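Local coordinates for mandelate racemase/muconate lactonizing enzyme, C-terminal domain protein (Paracoccus denitrificans, PDB 4DWD) that binds magnesium and probably acts as a hydro-lyase of the mandelate racemase/muconate lactonizing group in the enolase superfamily, at residues V8-V13 / A50-V55; T24-R29 / G40-M45. All blocks are in the same frame, centred on the assembly; numbering follows the deposited sequence.

Contact 1. Residues V8-V13 / A50-V55; sequences VEALSV and ASLGVV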
loop_
_atom_site.group_PDB
_atom_site.type_symbol
_atom_site.label_atom_id
_atom_site.label_comp_id
_atom_site.label_asym_id
_atom_site.label_seq_id
_atom_site.Cartn_x
_atom_site.Cartn_y
_atom_site.Cartn_z
ATOM N N VAL B 8 47.882 -7.893 14.758
ATOM C CA VAL B 8 46.708 -7.054 14.969
ATOM C C VAL B 8 46.619 -6.770 16.466
ATOM O O VAL B 8 46.550 -7.697 17.276
ATOM C CB VAL B 8 45.410 -7.735 14.473
ATOM C CG1 VAL B 8 44.199 -6.860 14.784
ATOM C CG2 VAL B 8 45.478 -8.049 12.982
ATOM N N GLU B 9 46.651 -5.492 16.835
ATOM C CA GLU B 9 46.592 -5.086 18.241
ATOM C C GLU B 9 45.344 -4.272 18.519
ATOM O O GLU B 9 44.988 -3.383 17.739
ATOM C CB GLU B 9 47.774 -4.204 18.601
ATOM C CG GLU B 9 49.115 -4.890 18.622
ATOM C CD GLU B 9 50.203 -3.855 18.728
ATOM O OE1 GLU B 9 50.454 -3.355 19.840
ATOM O OE2 GLU B 9 50.769 -3.503 17.692
ATOM N N ALA B 10 44.711 -4.560 19.651
ATOM C CA ALA B 10 43.534 -3.821 20.113
ATOM C C ALA B 10 43.950 -2.961 21.307
ATOM O O ALA B 10 44.412 -3.490 22.320
ATOM C CB ALA B 10 42.426 -4.794 20.511
ATOM N N LEU B 11 43.790 -1.644 21.184
ATOM C CA LEU B 11 44.339 -0.690 22.146
ATOM C C LEU B 11 43.269 0.239 22.717
ATOM O O LEU B 11 42.547 0.914 21.978
ATOM C CB LEU B 11 45.417 0.161 21.462
ATOM C CG LEU B 11 46.603 -0.569 20.819
ATOM C CD1 LEU B 11 47.502 0.423 20.103
ATOM C CD2 LEU B 11 47.382 -1.383 21.844
ATOM N N SER B 12 43.181 0.270 24.046
ATOM C CA SER B 12 42.346 1.224 24.759
ATOM C C SER B 12 43.268 2.366 25.179
ATOM O O SER B 12 44.242 2.142 25.913
ATOM C CB SER B 12 41.700 0.560 25.981
ATOM O OG SER B 12 41.056 1.511 26.817
ATOM N N VAL B 13 42.973 3.575 24.706
ATOM C CA VAL B 13 43.899 4.705 24.831
ATOM C C VAL B 13 43.272 5.896 25.560
ATOM O O VAL B 13 42.198 6.372 25.179
ATOM C CB VAL B 13 44.410 5.137 23.435
ATOM C CG1 VAL B 13 45.410 6.288 23.533
ATOM C CG2 VAL B 13 45.041 3.950 22.706
ATOM N N ALA B 50 34.369 -3.766 24.711
ATOM C CA ALA B 50 33.792 -4.981 24.147
ATOM C C ALA B 50 34.232 -5.152 22.685
ATOM O O ALA B 50 34.624 -6.253 22.284
ATOM C CB ALA B 50 32.270 -4.978 24.272
ATOM N N SER B 51 34.198 -4.073 21.898
ATOM C CA SER B 51 34.689 -4.165 20.514
ATOM C C SER B 51 36.163 -4.578 20.435
ATOM O O SER B 51 36.544 -5.395 19.601
ATOM C CB SER B 51 34.469 -2.866 19.733
ATOM O OG SER B 51 33.087 -2.623 19.514
ATOM N N LEU B 52 36.985 -4.006 21.308
ATOM C CA LEU B 52 38.396 -4.355 21.353
ATOM C C LEU B 52 38.615 -5.825 21.726
ATOM O O LEU B 52 39.502 -6.475 21.165
ATOM C CB LEU B 52 39.141 -3.432 22.318
ATOM C CG LEU B 52 39.241 -1.953 21.909
ATOM C CD1 LEU B 52 39.937 -1.176 23.026
ATOM C CD2 LEU B 52 39.976 -1.767 20.583
ATOM N N GLY B 53 37.800 -6.345 22.638
ATOM C CA GLY B 53 37.839 -7.765 22.984
ATOM C C GLY B 53 37.472 -8.662 21.808
ATOM O O GLY B 53 38.084 -9.712 21.600
ATOM N N VAL B 54 36.482 -8.247 21.015
ATOM C CA VAL B 54 36.103 -9.008 19.826
ATOM C C VAL B 54 37.244 -8.981 18.805
ATOM O O VAL B 54 37.561 -10.002 18.194
ATOM C CB VAL B 54 34.762 -8.494 19.251
ATOM C CG1 VAL B 54 34.513 -9.065 17.863
ATOM C CG2 VAL B 54 33.607 -8.857 20.179
ATOM N N VAL B 55 37.895 -7.827 18.638
ATOM C CA VAL B 55 39.091 -7.781 17.775
ATOM C C VAL B 55 40.158 -8.784 18.256
ATOM O O VAL B 55 40.627 -9.620 17.478
ATOM C CB VAL B 55 39.686 -6.357 17.682
ATOM C CG1 VAL B 55 41.004 -6.351 16.909
ATOM C CG2 VAL B 55 38.696 -5.404 17.017
#
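L52 and V55, one turn apart on the helix, reach down onto the strand face that carries V8 and A10. The helix runs nearly antiparallel to the strand, with 164° between their N-to-C directions and 7.9 Å between the two short axes at closest approach. L52 spreads its two methyls along the strand: CD1 lies 3.5 Å from the carbonyl O of L11 and near CB of S12, while CD2 is 3.9 Å from CB of A10. A10, a small residue, lets the helix backbone come close, and its CB is 3.4 Å from O of L52. V55 meets V8 methyl to methyl, CG1 to CG1 at 3.9 Å, the two side chains crossing at about a right angle; the same V55 CG1 is 4.2 Å from CB of A10. In both valines the touching methyl, CG1, is the one anti to the backbone N. The two segments thus meet by van der Waals packing, methyl on methyl and methyl on backbone carbonyl, extended by L52 on A26 and I371 and by V55 on V28 and A94. Such helix-on-sheet packing is characteristic of the N-terminal capping domain of the enolase superfamily, where helices cover one face of an antiparallel sheet.

Contact 2. Residues T24-R29 / G40-M45; sequences TSAFVR and GEASPM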
loop_
_atom_site.group_PDB
_atom_site.type_symbol
_atom_site.label_atom_id
_atom_site.label_comp_id
_atom_site.label_asym_id
_atom_site.label_seq_id
_atom_site.Cartn_x
_atom_site.Cartn_y
_atom_site.Cartn_z
ATOM N N THR B 24 38.405 7.959 26.971
ATOM C CA THR B 24 39.207 6.918 26.296
ATOM C C THR B 24 38.653 6.501 24.942
ATOM O O THR B 24 37.444 6.537 24.702
ATOM C CB THR B 24 39.502 5.648 27.147
ATOM O OG1 THR B 24 38.360 4.784 27.167
ATOM C CG2 THR B 24 39.926 5.999 28.568
ATOM N N SER B 25 39.573 6.109 24.076
ATOM C CA SER B 25 39.276 5.715 22.718
ATOM C C SER B 25 39.717 4.280 22.462
ATOM O O SER B 25 40.415 3.662 23.288
ATOM C CB SER B 25 39.934 6.686 21.738
ATOM O OG SER B 25 39.337 7.963 21.866
ATOM N N ALA B 26 39.268 3.755 21.329
ATOM C CA ALA B 26 39.480 2.364 20.978
ATOM C C ALA B 26 40.080 2.264 19.574
ATOM O O ALA B 26 39.416 2.565 18.565
ATOM C CB ALA B 26 38.167 1.604 21.072
ATOM N N PHE B 27 41.344 1.845 19.516
ATOM C CA PHE B 27 42.068 1.790 18.251
ATOM C C PHE B 27 42.517 0.384 17.933
ATOM O O PHE B 27 42.684 -0.446 18.832
ATOM C CB PHE B 27 43.277 2.742 18.268
ATOM C CG PHE B 27 42.907 4.184 18.483
ATOM C CD1 PHE B 27 42.184 4.877 17.517
ATOM C CD2 PHE B 27 43.271 4.847 19.659
ATOM C CE1 PHE B 27 41.844 6.211 17.706
ATOM C CE2 PHE B 27 42.922 6.179 19.862
ATOM C CZ PHE B 27 42.200 6.858 18.882
ATOM N N VAL B 28 42.685 0.125 16.641
ATOM C CA VAL B 28 43.278 -1.119 16.170
ATOM C C VAL B 28 44.536 -0.747 15.395
ATOM O O VAL B 28 44.494 0.089 14.489
ATOM C CB VAL B 28 42.292 -1.934 15.293
ATOM C CG1 VAL B 28 42.981 -3.151 14.692
ATOM C CG2 VAL B 28 41.093 -2.385 16.112
ATOM N N ARG B 29 45.664 -1.347 15.776
ATOM C CA ARG B 29 46.903 -1.170 15.035
ATOM C C ARG B 29 47.232 -2.478 14.337
ATOM O O ARG B 29 47.365 -3.515 14.988
ATOM C CB ARG B 29 48.052 -0.731 15.952
ATOM C CG ARG B 29 49.387 -0.656 15.209
ATOM C CD ARG B 29 50.488 0.002 16.020
ATOM N NE ARG B 29 50.726 -0.667 17.288
ATOM C CZ ARG B 29 51.329 -0.085 18.322
ATOM N NH1 ARG B 29 51.739 1.175 18.232
ATOM N NH2 ARG B 29 51.509 -0.752 19.450
ATOM N N GLY B 40 43.210 1.892 12.713
ATOM C CA GLY B 40 41.744 1.896 12.643
ATOM C C GLY B 40 41.159 2.316 13.980
ATOM O O GLY B 40 41.870 2.417 14.990
ATOM N N GLU B 41 39.856 2.578 13.997
ATOM C CA GLU B 41 39.184 3.040 15.212
ATOM C C GLU B 41 37.797 2.424 15.300
ATOM O O GLU B 41 37.108 2.314 14.281
ATOM C CB GLU B 41 39.087 4.569 15.230
ATOM C CG GLU B 41 38.422 5.086 16.495
ATOM C CD GLU B 41 38.611 6.572 16.742
ATOM O OE1 GLU B 41 39.116 7.313 15.867
ATOM O OE2 GLU B 41 38.232 6.999 17.846
ATOM N N ALA B 42 37.422 2.004 16.514
ATOM C CA ALA B 42 36.059 1.537 16.815
ATOM C C ALA B 42 35.362 2.586 17.671
ATOM O O ALA B 42 35.993 3.192 18.541
ATOM C CB ALA B 42 36.092 0.216 17.581
ATOM N N SER B 43 34.061 2.785 17.459
ATOM C CA SER B 43 33.302 3.754 18.254
ATOM C C SER B 43 33.485 3.428 19.737
ATOM O O SER B 43 33.206 2.301 20.155
ATOM C CB SER B 43 31.827 3.687 17.867
ATOM O OG SER B 43 31.100 4.754 18.457
ATOM N N PRO B 44 33.952 4.408 20.540
ATOM C CA PRO B 44 34.347 4.104 21.925
ATOM C C PRO B 44 33.160 4.145 22.897
ATOM O O PRO B 44 33.186 4.868 23.920
ATOM C CB PRO B 44 35.359 5.204 22.227
ATOM C CG PRO B 44 34.876 6.375 21.440
ATOM C CD PRO B 44 34.305 5.794 20.161
HETATM N N MSE B 45 32.139 3.346 22.584
HETATM C CA MSE B 45 30.927 3.282 23.410
HETATM C C MSE B 45 31.278 2.531 24.669
HETATM O O MSE B 45 31.735 1.372 24.618
HETATM C CB MSE B 45 29.796 2.612 22.621
HETATM C CG MSE B 45 29.500 3.362 21.314
HETATM SE SE MSE B 45 28.887 5.217 21.600
HETATM C CE MSE B 45 30.562 6.213 21.499
HETATM O O HOH W 1 34.874 6.705 26.249
HETATM O O HOH W 2 38.828 8.993 19.444
HETATM O O HOH W 3 37.575 5.160 19.727
#
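F27 and E41 lie side by side and point the same way on one face of the hairpin, ring and carboxylate planes 56° apart. This is the tight part: CE1 of F27 is 3.4 Å from CD of E41. E41 sets CG anti to its backbone N (chi1 -179°) and runs on extended, its carboxylate alongside the ring. The carbonyl O of G40 sits at the edge of the F27 ring, in its plane, and accepts V28 N at 2.9 Å from above the carbonyl plane. G40 N returns a bond to V28 O, and A42 N gives one to A26 O. An alanine in place of F27 would probably open a gap beside the E41 carboxylate, leaving it held mainly by G305 N and by water. Toward T24 the pairing gives way to loop at P44, and waters bridge the two segments. One links S25 OG to E41 OE2 (2.6 Å from OE2), and another accepts a hydrogen bond from A26 N at 2.7 Å; P44 touches T24 by its ring, CB 3.5 Å from T24 O. The pattern is that of an antiparallel beta hairpin, here in the N-terminal domain of an enolase superfamily member, its 40-45 end turning toward the barrel residues Q301 and G305.

In the fold
Strand 24-32 lies between strand 5-14 and strand 37-42 in one antiparallel sheet, so contact 2 supplies the hairpin beside the strand on which contact 1 rests its helix. Their centres are 7 Å apart, and contact 2 is nested within the chain loop that contact 1 closes. They join directly through the salt bridge of E9 OE1 to R29 NH2, 2.8 Å, and through packing of L52 CD2 on F27 O, 3.5 Å. E64 and V359 bind calcium in a structure of this protein, though not in this chain; D197, E223 and E249 share a further calcium site, in the barrel domain. The V8 side chain comes within about 4 Å of that of E64, and the F27 side chain within about 8 Å of that of V359.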